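Long-range contacts in epsin-2 (Saccharomyces cerevisiae, PDB 6ENR), which binds phosphoinositide-rich membranes and is required for endocytosis and actin localization, the chain here being its ENTH domain: residues V21-A26 against D57-R62; K68-V73 against F108-E113; G87-V92 against E141-N146; E97-I102 against E128-L133. One frame throughout, in Å; residues are numbered along the deposited sequence.

Interaction 1: V21-A26 against D57-R62; sequences VLVRDA and DMLDKR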
loop_
_atom_site.group_PDB
_atom_site.type_symbol
_atom_site.label_atom_id
_atom_site.label_comp_id
_atom_site.label_asym_id
_atom_site.label_seq_id
_atom_site.Cartn_x
_atom_site.Cartn_y
_atom_site.Cartn_z
ATOM N N VAL A 21 -5.878 -4.122 14.115
ATOM C CA VAL A 21 -4.812 -5.123 14.312
ATOM C C VAL A 21 -4.343 -5.756 12.988
ATOM O O VAL A 21 -3.158 -6.049 12.781
ATOM C CB VAL A 21 -5.293 -6.281 15.247
ATOM C CG1 VAL A 21 -4.264 -7.383 15.311
ATOM C CG2 VAL A 21 -5.613 -5.781 16.636
ATOM N N LEU A 22 -5.276 -6.014 12.098
ATOM C CA LEU A 22 -4.945 -6.586 10.829
ATOM C C LEU A 22 -4.048 -5.656 9.985
ATOM O O LEU A 22 -3.082 -6.160 9.324
ATOM C CB LEU A 22 -6.191 -6.840 10.024
ATOM C CG LEU A 22 -6.114 -7.459 8.675
ATOM C CD1 LEU A 22 -5.409 -8.799 8.667
ATOM C CD2 LEU A 22 -7.565 -7.631 8.154
ATOM N N VAL A 23 -4.448 -4.382 9.918
ATOM C CA VAL A 23 -3.720 -3.372 9.082
ATOM C C VAL A 23 -2.366 -3.040 9.735
ATOM O O VAL A 23 -1.364 -2.896 9.027
ATOM C CB VAL A 23 -4.521 -2.107 8.654
ATOM C CG1 VAL A 23 -4.747 -1.117 9.776
ATOM C CG2 VAL A 23 -3.809 -1.330 7.542
ATOM N N ARG A 24 -2.336 -3.006 11.085
ATOM C CA ARG A 24 -1.074 -2.806 11.831
ATOM C C ARG A 24 -0.126 -3.987 11.601
ATOM O O ARG A 24 1.067 -3.827 11.239
ATOM C CB ARG A 24 -1.424 -2.554 13.343
ATOM C CG ARG A 24 -0.261 -2.244 14.305
ATOM C CD ARG A 24 -0.692 -2.394 15.786
ATOM N NE ARG A 24 -0.927 -3.818 16.155
ATOM C CZ ARG A 24 -1.358 -4.259 17.345
ATOM N NH1 ARG A 24 -1.619 -3.405 18.336
ATOM N NH2 ARG A 24 -1.529 -5.563 17.553
ATOM N N ASP A 25 -0.636 -5.220 11.674
ATOM C CA ASP A 25 0.240 -6.370 11.466
ATOM C C ASP A 25 0.750 -6.505 10.046
ATOM O O ASP A 25 1.953 -6.852 9.804
ATOM C CB ASP A 25 -0.487 -7.642 11.927
ATOM C CG ASP A 25 -0.690 -7.683 13.426
ATOM O OD1 ASP A 25 -0.201 -6.798 14.159
ATOM O OD2 ASP A 25 -1.403 -8.615 13.893
ATOM N N ALA A 26 -0.113 -6.174 9.102
ATOM C CA ALA A 26 0.199 -6.239 7.685
ATOM C C ALA A 26 1.351 -5.300 7.272
ATOM O O ALA A 26 1.949 -5.532 6.258
ATOM C CB ALA A 26 -1.023 -5.891 6.863
ATOM N N ASP A 57 -6.377 5.083 7.098
ATOM C CA ASP A 57 -5.742 5.898 8.141
ATOM C C ASP A 57 -4.341 5.373 8.459
ATOM O O ASP A 57 -3.338 6.166 8.547
ATOM C CB ASP A 57 -6.574 5.935 9.395
ATOM C CG ASP A 57 -6.147 7.035 10.368
ATOM O OD1 ASP A 57 -6.040 8.224 9.993
ATOM O OD2 ASP A 57 -5.980 6.695 11.503
ATOM N N MET A 58 -4.258 4.070 8.679
ATOM C CA MET A 58 -2.994 3.442 8.980
ATOM C C MET A 58 -2.051 3.446 7.813
ATOM O O MET A 58 -0.810 3.642 7.983
ATOM C CB MET A 58 -3.182 1.986 9.436
ATOM C CG MET A 58 -1.874 1.275 9.812
ATOM S SD MET A 58 -0.844 2.172 11.008
ATOM C CE MET A 58 -2.043 2.151 12.351
ATOM N N LEU A 59 -2.582 3.172 6.630
ATOM C CA LEU A 59 -1.729 3.230 5.447
ATOM C C LEU A 59 -1.182 4.634 5.171
ATOM O O LEU A 59 -0.010 4.810 4.802
ATOM C CB LEU A 59 -2.423 2.661 4.243
ATOM C CG LEU A 59 -2.835 1.205 4.256
ATOM C CD1 LEU A 59 -3.629 0.833 3.015
ATOM C CD2 LEU A 59 -1.580 0.331 4.370
ATOM N N ASP A 60 -2.007 5.648 5.395
ATOM C CA ASP A 60 -1.523 7.029 5.239
ATOM C C ASP A 60 -0.362 7.285 6.167
ATOM O O ASP A 60 0.650 7.849 5.739
ATOM C CB ASP A 60 -2.704 7.962 5.541
ATOM C CG ASP A 60 -2.496 9.413 5.097
ATOM O OD1 ASP A 60 -1.572 9.728 4.326
ATOM O OD2 ASP A 60 -3.329 10.241 5.606
ATOM N N LYS A 61 -0.486 6.909 7.455
ATOM C CA LYS A 61 0.601 7.086 8.435
ATOM C C LYS A 61 1.902 6.389 8.070
ATOM O O LYS A 61 2.994 6.998 8.091
ATOM C CB LYS A 61 0.162 6.650 9.857
ATOM C CG LYS A 61 -0.982 7.473 10.433
ATOM C CD LYS A 61 -1.632 6.753 11.635
ATOM C CE LYS A 61 -2.320 7.697 12.589
ATOM N NZ LYS A 61 -3.360 8.546 11.955
ATOM N N ARG A 62 1.778 5.147 7.642
ATOM C CA ARG A 62 2.882 4.348 7.281
ATOM C C ARG A 62 3.524 4.689 5.975
ATOM O O ARG A 62 4.762 4.593 5.861
ATOM C CB ARG A 62 2.490 2.853 7.428
ATOM C CG ARG A 62 2.533 2.554 8.890
ATOM C CD ARG A 62 2.345 1.188 9.435
ATOM N NE ARG A 62 2.390 1.254 10.902
ATOM C CZ ARG A 62 2.280 0.214 11.716
ATOM N NH1 ARG A 62 2.125 -1.025 11.243
ATOM N NH2 ARG A 62 2.327 0.411 13.027
#

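Interaction 2: K68-V73 against F108-E113; sequences KYWRHV and FRHENE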
loop_
_atom_site.group_PDB
_atom_site.type_symbol
_atom_site.label_atom_id
_atom_site.label_comp_id
_atom_site.label_asym_id
_atom_site.label_seq_id
_atom_site.Cartn_x
_atom_site.Cartn_y
_atom_site.Cartn_z
ATOM N N LYS A 68 14.879 4.750 8.963
ATOM C CA LYS A 68 14.963 3.404 9.583
ATOM C C LYS A 68 13.630 2.619 9.486
ATOM O O LYS A 68 13.627 1.379 9.576
ATOM C CB LYS A 68 15.309 3.484 11.080
ATOM C CG LYS A 68 16.728 3.863 11.437
ATOM C CD LYS A 68 16.841 4.102 12.943
ATOM C CE LYS A 68 18.236 4.602 13.361
ATOM N NZ LYS A 68 19.396 3.805 12.861
ATOM N N TYR A 69 12.514 3.356 9.330
ATOM C CA TYR A 69 11.166 2.782 9.243
ATOM C C TYR A 69 10.657 2.530 7.824
ATOM O O TYR A 69 9.439 2.399 7.600
ATOM C CB TYR A 69 10.212 3.629 10.120
ATOM C CG TYR A 69 10.689 3.600 11.573
ATOM C CD1 TYR A 69 10.300 2.605 12.440
ATOM C CD2 TYR A 69 11.581 4.548 12.043
ATOM C CE1 TYR A 69 10.768 2.572 13.768
ATOM C CE2 TYR A 69 12.067 4.517 13.336
ATOM C CZ TYR A 69 11.655 3.529 14.200
ATOM O OH TYR A 69 12.139 3.534 15.501
ATOM N N TRP A 70 11.583 2.447 6.881
ATOM C CA TRP A 70 11.305 2.034 5.497
ATOM C C TRP A 70 10.435 0.797 5.296
ATOM O O TRP A 70 9.687 0.730 4.327
ATOM C CB TRP A 70 12.579 1.842 4.699
ATOM C CG TRP A 70 13.451 0.697 5.094
ATOM C CD1 TRP A 70 14.481 0.686 5.996
ATOM C CD2 TRP A 70 13.370 -0.582 4.547
ATOM N NE1 TRP A 70 15.021 -0.576 6.062
ATOM C CE2 TRP A 70 14.363 -1.376 5.185
ATOM C CE3 TRP A 70 12.519 -1.166 3.594
ATOM C CZ2 TRP A 70 14.553 -2.723 4.890
ATOM C CZ3 TRP A 70 12.711 -2.513 3.307
ATOM C CH2 TRP A 70 13.741 -3.268 3.948
ATOM N N ARG A 71 10.549 -0.196 6.196
ATOM C CA ARG A 71 9.675 -1.374 6.008
ATOM C C ARG A 71 8.176 -1.005 6.128
ATOM O O ARG A 71 7.349 -1.666 5.457
ATOM C CB ARG A 71 10.020 -2.469 7.005
ATOM C CG ARG A 71 11.377 -3.125 6.775
ATOM C CD ARG A 71 11.707 -4.121 7.858
ATOM N NE ARG A 71 13.049 -4.646 7.756
ATOM C CZ ARG A 71 14.166 -4.064 8.175
ATOM N NH1 ARG A 71 14.198 -2.838 8.716
ATOM N NH2 ARG A 71 15.315 -4.706 7.985
ATOM N N HIS A 72 7.818 0.004 6.934
ATOM C CA HIS A 72 6.419 0.466 6.993
ATOM C C HIS A 72 5.911 0.922 5.613
ATOM O O HIS A 72 4.758 0.681 5.186
ATOM C CB HIS A 72 6.300 1.644 7.923
ATOM C CG HIS A 72 6.293 1.278 9.363
ATOM N ND1 HIS A 72 6.480 2.204 10.350
ATOM C CD2 HIS A 72 6.063 0.100 9.982
ATOM C CE1 HIS A 72 6.395 1.611 11.533
ATOM N NE2 HIS A 72 6.121 0.335 11.335
ATOM N N VAL A 73 6.786 1.656 4.948
ATOM C CA VAL A 73 6.517 2.113 3.581
ATOM C C VAL A 73 6.367 1.014 2.570
ATOM O O VAL A 73 5.378 1.004 1.827
ATOM C CB VAL A 73 7.615 3.078 3.153
ATOM C CG1 VAL A 73 7.278 3.680 1.793
ATOM C CG2 VAL A 73 7.840 4.119 4.239
ATOM N N PHE A 108 12.131 7.582 -2.997
ATOM C CA PHE A 108 12.450 7.259 -1.608
ATOM C C PHE A 108 13.825 6.619 -1.535
ATOM O O PHE A 108 14.101 5.578 -2.250
ATOM C CB PHE A 108 11.403 6.256 -1.052
ATOM C CG PHE A 108 11.587 5.900 0.397
ATOM C CD1 PHE A 108 10.908 6.602 1.371
ATOM C CD2 PHE A 108 12.436 4.825 0.785
ATOM C CE1 PHE A 108 11.008 6.225 2.667
ATOM C CE2 PHE A 108 12.633 4.525 2.105
ATOM C CZ PHE A 108 11.938 5.243 3.051
ATOM N N ARG A 109 14.633 7.155 -0.643
ATOM C CA ARG A 109 15.992 6.692 -0.355
ATOM C C ARG A 109 16.134 6.301 1.105
ATOM O O ARG A 109 15.745 7.031 2.021
ATOM C CB ARG A 109 16.970 7.866 -0.654
ATOM C CG ARG A 109 16.755 8.521 -2.041
ATOM C CD ARG A 109 17.329 7.641 -3.087
ATOM N NE ARG A 109 16.914 7.774 -4.470
ATOM C CZ ARG A 109 17.516 7.139 -5.454
ATOM N NH1 ARG A 109 18.573 6.382 -5.215
ATOM N NH2 ARG A 109 17.095 7.254 -6.680
ATOM N N HIS A 110 16.735 5.178 1.372
ATOM C CA HIS A 110 17.310 4.901 2.669
ATOM C C HIS A 110 18.510 3.966 2.434
ATOM O O HIS A 110 18.300 2.916 1.889
ATOM C CB HIS A 110 16.328 4.234 3.625
ATOM C CG HIS A 110 16.942 3.919 4.953
ATOM N ND1 HIS A 110 17.278 4.902 5.855
ATOM C CD2 HIS A 110 17.303 2.746 5.527
ATOM C CE1 HIS A 110 17.853 4.353 6.922
ATOM N NE2 HIS A 110 17.898 3.049 6.739
ATOM N N GLU A 111 19.700 4.420 2.791
ATOM C CA GLU A 111 20.948 3.662 2.780
ATOM C C GLU A 111 21.113 3.252 4.237
ATOM O O GLU A 111 21.091 4.107 5.106
ATOM C CB GLU A 111 22.147 4.521 2.459
ATOM C CG GLU A 111 22.353 5.011 1.053
ATOM C CD GLU A 111 23.738 5.654 0.904
ATOM O OE1 GLU A 111 23.793 6.851 0.481
ATOM O OE2 GLU A 111 24.776 4.979 1.232
ATOM N N ASN A 112 21.266 1.972 4.499
ATOM C CA ASN A 112 21.600 1.508 5.838
ATOM C C ASN A 112 23.058 1.833 6.125
ATOM O O ASN A 112 23.772 2.389 5.288
ATOM C CB ASN A 112 21.210 0.053 6.014
ATOM C CG ASN A 112 22.207 -0.942 5.406
ATOM O OD1 ASN A 112 23.213 -0.579 4.817
ATOM N ND2 ASN A 112 21.906 -2.240 5.575
ATOM N N GLU A 113 23.514 1.579 7.339
ATOM C CA GLU A 113 24.874 2.033 7.718
ATOM C C GLU A 113 25.958 1.153 7.136
ATOM O O GLU A 113 27.123 1.525 7.142
ATOM C CB GLU A 113 25.005 2.173 9.226
ATOM C CG GLU A 113 24.203 3.365 9.725
ATOM C CD GLU A 113 23.914 3.298 11.198
ATOM O OE1 GLU A 113 22.797 3.730 11.608
ATOM O OE2 GLU A 113 24.814 2.818 11.929
#

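Interaction 3: G87-V92 against E141-N146; sequences GSENCV and EERSMN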
loop_
_atom_site.group_PDB
_atom_site.type_symbol
_atom_site.label_atom_id
_atom_site.label_comp_id
_atom_site.label_asym_id
_atom_site.label_seq_id
_atom_site.Cartn_x
_atom_site.Cartn_y
_atom_site.Cartn_z
ATOM N N GLY A 87 -9.607 -4.333 -3.911
ATOM C CA GLY A 87 -10.449 -3.683 -2.961
ATOM C C GLY A 87 -11.467 -2.755 -3.574
ATOM O O GLY A 87 -11.659 -2.663 -4.797
ATOM N N SER A 88 -12.128 -2.048 -2.683
ATOM C CA SER A 88 -13.113 -1.036 -3.050
ATOM C C SER A 88 -12.559 0.014 -4.038
ATOM O O SER A 88 -11.409 0.472 -3.952
ATOM C CB SER A 88 -13.498 -0.304 -1.716
ATOM O OG SER A 88 -14.324 0.747 -1.975
ATOM N N GLU A 89 -13.458 0.504 -4.884
ATOM C CA GLU A 89 -13.124 1.567 -5.832
ATOM C C GLU A 89 -12.676 2.765 -5.044
ATOM O O GLU A 89 -11.906 3.575 -5.522
ATOM C CB GLU A 89 -14.353 1.931 -6.681
ATOM C CG GLU A 89 -15.026 0.799 -7.434
ATOM C CD GLU A 89 -15.755 -0.331 -6.606
ATOM O OE1 GLU A 89 -15.924 -0.324 -5.303
ATOM O OE2 GLU A 89 -16.221 -1.277 -7.314
ATOM N N ASN A 90 -13.163 2.906 -3.805
ATOM C CA ASN A 90 -12.677 3.989 -2.928
ATOM C C ASN A 90 -11.178 3.973 -2.634
ATOM O O ASN A 90 -10.592 5.053 -2.397
ATOM C CB ASN A 90 -13.465 4.025 -1.612
ATOM C CG ASN A 90 -14.982 4.206 -1.816
ATOM O OD1 ASN A 90 -15.806 3.598 -1.083
ATOM N ND2 ASN A 90 -15.351 5.063 -2.757
ATOM N N CYS A 91 -10.558 2.793 -2.661
ATOM C CA CYS A 91 -9.072 2.675 -2.570
ATOM C C CYS A 91 -8.297 3.361 -3.687
ATOM O O CYS A 91 -7.309 4.088 -3.445
ATOM C CB CYS A 91 -8.616 1.213 -2.513
ATOM S SG CYS A 91 -9.396 0.309 -1.138
ATOM N N VAL A 92 -8.887 3.281 -4.839
ATOM C CA VAL A 92 -8.379 3.994 -5.996
ATOM C C VAL A 92 -8.556 5.488 -5.853
ATOM O O VAL A 92 -7.616 6.242 -6.083
ATOM C CB VAL A 92 -9.019 3.511 -7.308
ATOM C CG1 VAL A 92 -8.279 4.134 -8.466
ATOM C CG2 VAL A 92 -8.956 2.008 -7.446
ATOM N N GLU A 141 -9.373 -2.808 -16.549
ATOM C CA GLU A 141 -9.255 -4.212 -16.945
ATOM C C GLU A 141 -8.934 -5.119 -15.764
ATOM O O GLU A 141 -9.572 -6.214 -15.619
ATOM C CB GLU A 141 -8.247 -4.373 -18.104
ATOM C CG GLU A 141 -7.961 -5.807 -18.524
ATOM C CD GLU A 141 -8.817 -6.278 -19.690
ATOM O OE1 GLU A 141 -10.005 -5.847 -19.731
ATOM O OE2 GLU A 141 -8.278 -7.064 -20.544
ATOM N N GLU A 142 -7.934 -4.734 -14.956
ATOM C CA GLU A 142 -7.553 -5.527 -13.812
ATOM C C GLU A 142 -8.656 -5.622 -12.795
ATOM O O GLU A 142 -8.984 -6.729 -12.316
ATOM C CB GLU A 142 -6.229 -5.041 -13.229
ATOM C CG GLU A 142 -5.120 -5.364 -14.235
ATOM C CD GLU A 142 -3.748 -5.251 -13.650
ATOM O OE1 GLU A 142 -3.576 -5.733 -12.524
ATOM O OE2 GLU A 142 -2.858 -4.674 -14.316
ATOM N N ARG A 143 -9.254 -4.476 -12.485
ATOM C CA ARG A 143 -10.355 -4.397 -11.537
ATOM C C ARG A 143 -11.530 -5.168 -12.015
ATOM O O ARG A 143 -12.296 -5.727 -11.185
ATOM C CB ARG A 143 -10.736 -2.925 -11.274
ATOM C CG ARG A 143 -9.729 -2.275 -10.387
ATOM C CD ARG A 143 -10.166 -0.877 -9.875
ATOM N NE ARG A 143 -11.373 -0.998 -9.082
ATOM C CZ ARG A 143 -11.437 -1.429 -7.801
ATOM N NH1 ARG A 143 -10.347 -1.780 -7.099
ATOM N NH2 ARG A 143 -12.599 -1.546 -7.263
ATOM N N SER A 144 -11.675 -5.325 -13.337
ATOM C CA SER A 144 -12.820 -6.126 -13.877
ATOM C C SER A 144 -12.721 -7.625 -13.574
ATOM O O SER A 144 -13.727 -8.329 -13.524
ATOM C CB SER A 144 -12.969 -5.929 -15.412
ATOM O OG SER A 144 -12.122 -6.879 -16.115
ATOM N N MET A 145 -11.499 -8.103 -13.359
ATOM C CA MET A 145 -11.252 -9.481 -12.969
ATOM C C MET A 145 -11.422 -9.803 -11.492
ATOM O O MET A 145 -11.388 -10.982 -11.131
ATOM C CB MET A 145 -9.827 -9.873 -13.362
ATOM C CG MET A 145 -9.606 -9.784 -14.851
ATOM S SD MET A 145 -7.842 -9.879 -15.235
ATOM C CE MET A 145 -7.944 -9.048 -16.792
ATOM N N ASN A 146 -11.597 -8.824 -10.628
ATOM C CA ASN A 146 -11.801 -9.148 -9.207
ATOM C C ASN A 146 -13.176 -9.770 -9.002
ATOM O O ASN A 146 -14.110 -9.619 -9.844
ATOM C CB ASN A 146 -11.438 -8.023 -8.270
ATOM C CG ASN A 146 -12.491 -6.975 -8.137
ATOM O OD1 ASN A 146 -13.646 -7.186 -8.470
ATOM N ND2 ASN A 146 -12.081 -5.787 -7.633
#

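Interaction 4: E97-I102 against E128-L133; sequences ENFYVI and ELVSLL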
loop_
_atom_site.group_PDB
_atom_site.type_symbol
_atom_site.label_atom_id
_atom_site.label_comp_id
_atom_site.label_asym_id
_atom_site.label_seq_id
_atom_site.Cartn_x
_atom_site.Cartn_y
_atom_site.Cartn_z
ATOM N N GLU A 97 -6.632 11.089 -4.693
ATOM C CA GLU A 97 -6.683 12.224 -3.784
ATOM C C GLU A 97 -5.350 12.476 -3.097
ATOM O O GLU A 97 -4.954 13.617 -2.986
ATOM C CB GLU A 97 -7.812 12.013 -2.726
ATOM C CG GLU A 97 -9.198 12.119 -3.370
ATOM C CD GLU A 97 -10.326 11.243 -2.797
ATOM O OE1 GLU A 97 -10.195 10.555 -1.741
ATOM O OE2 GLU A 97 -11.404 11.271 -3.442
ATOM N N ASN A 98 -4.613 11.419 -2.750
ATOM C CA ASN A 98 -3.300 11.524 -2.093
ATOM C C ASN A 98 -2.150 11.062 -2.976
ATOM O O ASN A 98 -1.168 10.478 -2.497
ATOM C CB ASN A 98 -3.415 10.739 -0.739
ATOM C CG ASN A 98 -4.616 11.217 0.063
ATOM O OD1 ASN A 98 -5.730 10.623 0.008
ATOM N ND2 ASN A 98 -4.447 12.370 0.722
ATOM N N PHE A 99 -2.212 11.464 -4.257
ATOM C CA PHE A 99 -1.289 11.001 -5.259
ATOM C C PHE A 99 0.133 11.468 -4.963
ATOM O O PHE A 99 1.073 10.767 -5.247
ATOM C CB PHE A 99 -1.699 11.500 -6.632
ATOM C CG PHE A 99 -1.574 10.515 -7.761
ATOM C CD1 PHE A 99 -0.766 9.398 -7.704
ATOM C CD2 PHE A 99 -2.226 10.799 -8.984
ATOM C CE1 PHE A 99 -0.686 8.523 -8.791
ATOM C CE2 PHE A 99 -2.148 9.917 -10.052
ATOM C CZ PHE A 99 -1.334 8.799 -9.965
ATOM N N TYR A 100 0.257 12.647 -4.346
ATOM C CA TYR A 100 1.537 13.217 -3.961
ATOM C C TYR A 100 2.351 12.258 -3.095
ATOM O O TYR A 100 3.499 12.052 -3.369
ATOM C CB TYR A 100 1.350 14.599 -3.251
ATOM C CG TYR A 100 0.537 14.513 -1.934
ATOM C CD1 TYR A 100 1.199 14.465 -0.682
ATOM C CD2 TYR A 100 -0.885 14.417 -1.925
ATOM C CE1 TYR A 100 0.490 14.340 0.510
ATOM C CE2 TYR A 100 -1.595 14.284 -0.719
ATOM C CZ TYR A 100 -0.915 14.248 0.497
ATOM O OH TYR A 100 -1.613 14.111 1.699
ATOM N N VAL A 101 1.735 11.683 -2.076
ATOM C CA VAL A 101 2.409 10.755 -1.166
ATOM C C VAL A 101 3.015 9.629 -2.017
ATOM O O VAL A 101 4.185 9.291 -1.883
ATOM C CB VAL A 101 1.396 10.098 -0.200
ATOM C CG1 VAL A 101 2.026 8.922 0.545
ATOM C CG2 VAL A 101 0.847 11.097 0.811
ATOM N N ILE A 102 2.232 9.076 -2.913
ATOM C CA ILE A 102 2.733 7.980 -3.723
ATOM C C ILE A 102 3.840 8.422 -4.661
ATOM O O ILE A 102 4.870 7.776 -4.785
ATOM C CB ILE A 102 1.616 7.244 -4.487
ATOM C CG1 ILE A 102 0.499 6.785 -3.525
ATOM C CG2 ILE A 102 2.176 5.988 -5.140
ATOM C CD1 ILE A 102 -0.794 6.515 -4.246
ATOM N N GLU A 128 5.642 1.697 -10.403
ATOM C CA GLU A 128 4.630 0.871 -10.999
ATOM C C GLU A 128 3.231 1.264 -10.649
ATOM O O GLU A 128 2.391 1.247 -11.537
ATOM C CB GLU A 128 4.811 -0.608 -10.633
ATOM C CG GLU A 128 6.023 -1.172 -11.384
ATOM C CD GLU A 128 6.408 -2.540 -10.902
ATOM O OE1 GLU A 128 5.664 -3.101 -10.069
ATOM O OE2 GLU A 128 7.476 -3.043 -11.330
ATOM N N LEU A 129 2.988 1.625 -9.385
ATOM C CA LEU A 129 1.642 2.010 -8.967
ATOM C C LEU A 129 1.231 3.363 -9.525
ATOM O O LEU A 129 0.081 3.544 -9.909
ATOM C CB LEU A 129 1.509 1.924 -7.436
ATOM C CG LEU A 129 0.185 2.324 -6.788
ATOM C CD1 LEU A 129 -0.937 1.390 -7.150
ATOM C CD2 LEU A 129 0.380 2.397 -5.291
ATOM N N VAL A 130 2.168 4.305 -9.579
ATOM C CA VAL A 130 1.864 5.592 -10.246
ATOM C C VAL A 130 1.494 5.327 -11.705
ATOM O O VAL A 130 0.465 5.831 -12.210
ATOM C CB VAL A 130 2.993 6.631 -10.124
ATOM C CG1 VAL A 130 2.592 7.946 -10.835
ATOM C CG2 VAL A 130 3.243 6.936 -8.683
ATOM N N SER A 131 2.283 4.484 -12.366
ATOM C CA SER A 131 2.011 4.140 -13.727
ATOM C C SER A 131 0.603 3.556 -13.966
ATOM O O SER A 131 -0.094 3.954 -14.917
ATOM C CB SER A 131 3.095 3.222 -14.272
ATOM O OG SER A 131 2.609 2.536 -15.403
ATOM N N LEU A 132 0.246 2.594 -13.114
ATOM C CA LEU A 132 -1.032 1.915 -13.084
ATOM C C LEU A 132 -2.152 2.935 -12.867
ATOM O O LEU A 132 -3.156 2.955 -13.591
ATOM C CB LEU A 132 -1.026 0.839 -11.955
ATOM C CG LEU A 132 -2.385 0.102 -11.885
ATOM C CD1 LEU A 132 -2.767 -0.654 -13.160
ATOM C CD2 LEU A 132 -2.401 -0.898 -10.756
ATOM N N LEU A 133 -1.969 3.795 -11.874
ATOM C CA LEU A 133 -3.004 4.742 -11.540
ATOM C C LEU A 133 -3.306 5.674 -12.709
ATOM O O LEU A 133 -4.483 5.993 -12.968
ATOM C CB LEU A 133 -2.661 5.505 -10.281
ATOM C CG LEU A 133 -2.817 4.596 -9.041
ATOM C CD1 LEU A 133 -2.105 5.230 -7.883
ATOM C CD2 LEU A 133 -4.269 4.369 -8.680
#

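Interaction 1: V21-A26 against D57-R62
The guanidinium of Arg-62 reaches across to Arg-24: Met-58 SD lies 3.3 Å off one face, near its margin, while Arg-24 O lies at its edge. The bond from Arg-62 NH1 to Arg-24 O is 3.0 Å long but weak, its N-H...O angle being only 122°; the firmer partner of NH1 is Thr-27 OG1, just beyond the segment. Arg-62 runs extended from CG to NE, which carries the flat group over to the backbone of 21-26. There its plane lies 19° from that of the Arg-24 guanidinium, although Arg-24 NE stays 6.2 Å from Arg-62 NH2, and Arg-24 turns its own edge to Asp-25 OD1 in a long salt bridge. Deeper in the contact, Val-23 is buried, and its CG1 presses on Met-58 CB at 3.5 Å, tighter than usual for two carbons; CG2, anti to the backbone N, comes within 4.2 Å of Leu-59 CD2. An alanine here would probably open a gap beside Met-58 CB and leave Leu-59 CD2 without its methyl neighbour. The two helical segments run roughly parallel, 25° apart with axes 9.9 Å from each other. Leu-22 and Ala-26 face helix 36-45, so helix 19-26 packs between helices 36-45 and 49-63, and Leu-59 and Arg-62 of helix 49-63 reach on to helix 70-86.

Interaction 2: K68-V73 against F108-E113
With CG between its backbone N and carbonyl carbon (chi1 68°), Trp-70 brings its indole up to the ring of His-110, whose own CG is anti to the backbone N (chi1 179°). The side chains cross at about a right angle, though the ring planes are only 23° apart. The rings are slid so far that they barely overlap: the five-membered ring of Trp-70 and the His-110 ring have centroids 5.2 Å apart, and the closest atoms are Trp-70 CD1 and His-110 CD2 at 3.5 Å. Lys-68 N stands over one face of the imidazole, 3.6 Å from His-110 CE1. Phe-108 reaches the first turn of helix 70-86, where its CE2 meets Trp-70 CB at 3.7 Å and its CE1 meets Val-73 CG2 at 4.1 Å. At the outer end, Lys-68 NZ and Glu-113 OE1 form a long salt bridge of 3.6 Å. Phe-108 and Val-73 also share Ile-122 of helix 120-134. In the all-helical superhelix of the ENTH domain, the long loop between helices 99-105 and 120-134 thus folds back on the N-terminal turn of helix 70-86.

Interaction 3: G87-V92 against E141-N146
Arg-143 dominates this contact, gripping Gly-87 O end-on with two nitrogens. NH1 bonds to that oxygen at 2.8 Å and NH2 at 2.9 Å, and the oxygen lies in the guanidinium plane. Relative to the carbonyl, NH2 is in its plane, whereas NH1 stands 37° above it. The bend at chi3 (62°) turns the group toward the break between helices 70-86 and 89-97, with Val-92 CG2 4.0 Å from Arg-143 CD. Glu-89 CA covers one face of the guanidinium, while the Glu-89 carboxylate, turned 69° from it, makes a long salt bridge from OE2 to Arg-143 NH2 at 3.6 Å. Arg-143 NH1 has a further acceptor in Val-84 O. A leucine here would probably leave Gly-87 O without its two guanidinium donors, Val-84 O without one, and Glu-89 without its positive mate. The grip ties helix 136-144 to the end of helix 70-86 through two main-chain oxygens, and the nearby carboxylate, despite its long salt bridge, would probably help offset the positive charge.

Interaction 4: E97-I102 against E128-L133
Phe-99 and Ile-102 pack against Leu-129, Val-130 and Leu-133 within the alpha-helical superhelix of the ENTH domain, joining helix 99-105 to helix 120-134. The Phe-99 and Leu-133 side chains lie alongside each other, pointing opposite ways, which brings Phe-99 CZ to 3.6 Å from Leu-133 CB and Phe-99 CE1 to 3.7 Å from Leu-133 CD1. Against Val-130 the same side chain runs at a slant, CE1 lying 3.9 Å from Val-130 CG1. Ile-102 meets its neighbours differently: it lies antiparallel to Val-130 but stands about perpendicular to both leucines. The segments come together through carbon alone. Around them, Leu-133 also touches Val-92 and Cys-95 of helix 89-97, Leu-129 leans on Val-84 of helix 70-86, and Phe-99 has a cation-pi partner in Lys-103. Ile-102 holds CG2 anti to the backbone N and CG1 beside the backbone N (chi1 -54°). Its CD1 reaches Leu-133 CD1 at 4.1 Å. Ile-102 CG2 fits between two side chains, 3.8 Å from Val-130 CG2 and 4.0 Å from Leu-129 CD2.

In the fold
Interaction 4 is the buried one, made of hydrocarbon side chains. Interactions 1 and 3 are partly buried and add to their apolar packing an arginine directed at a main-chain oxygen, by a single weak bond in interaction 1 but by a two-nitrogen grip in interaction 3. Interaction 2 lies at the surface, where aromatic rings give way to a long salt bridge. Interactions 1 and 2 touch where consecutive helices 49-63 and 70-86 meet, Arg-62 O packing on Val-73 CG2. Interactions 3 and 4 also touch, Val-92 CG1 lying 4.0 Å from Leu-133 CD2: helices 89-97 and 99-105, and likewise 120-134 and 136-144, follow each other in the chain. Interactions 2 and 3 are farthest apart, their centres about 29 Å from each other.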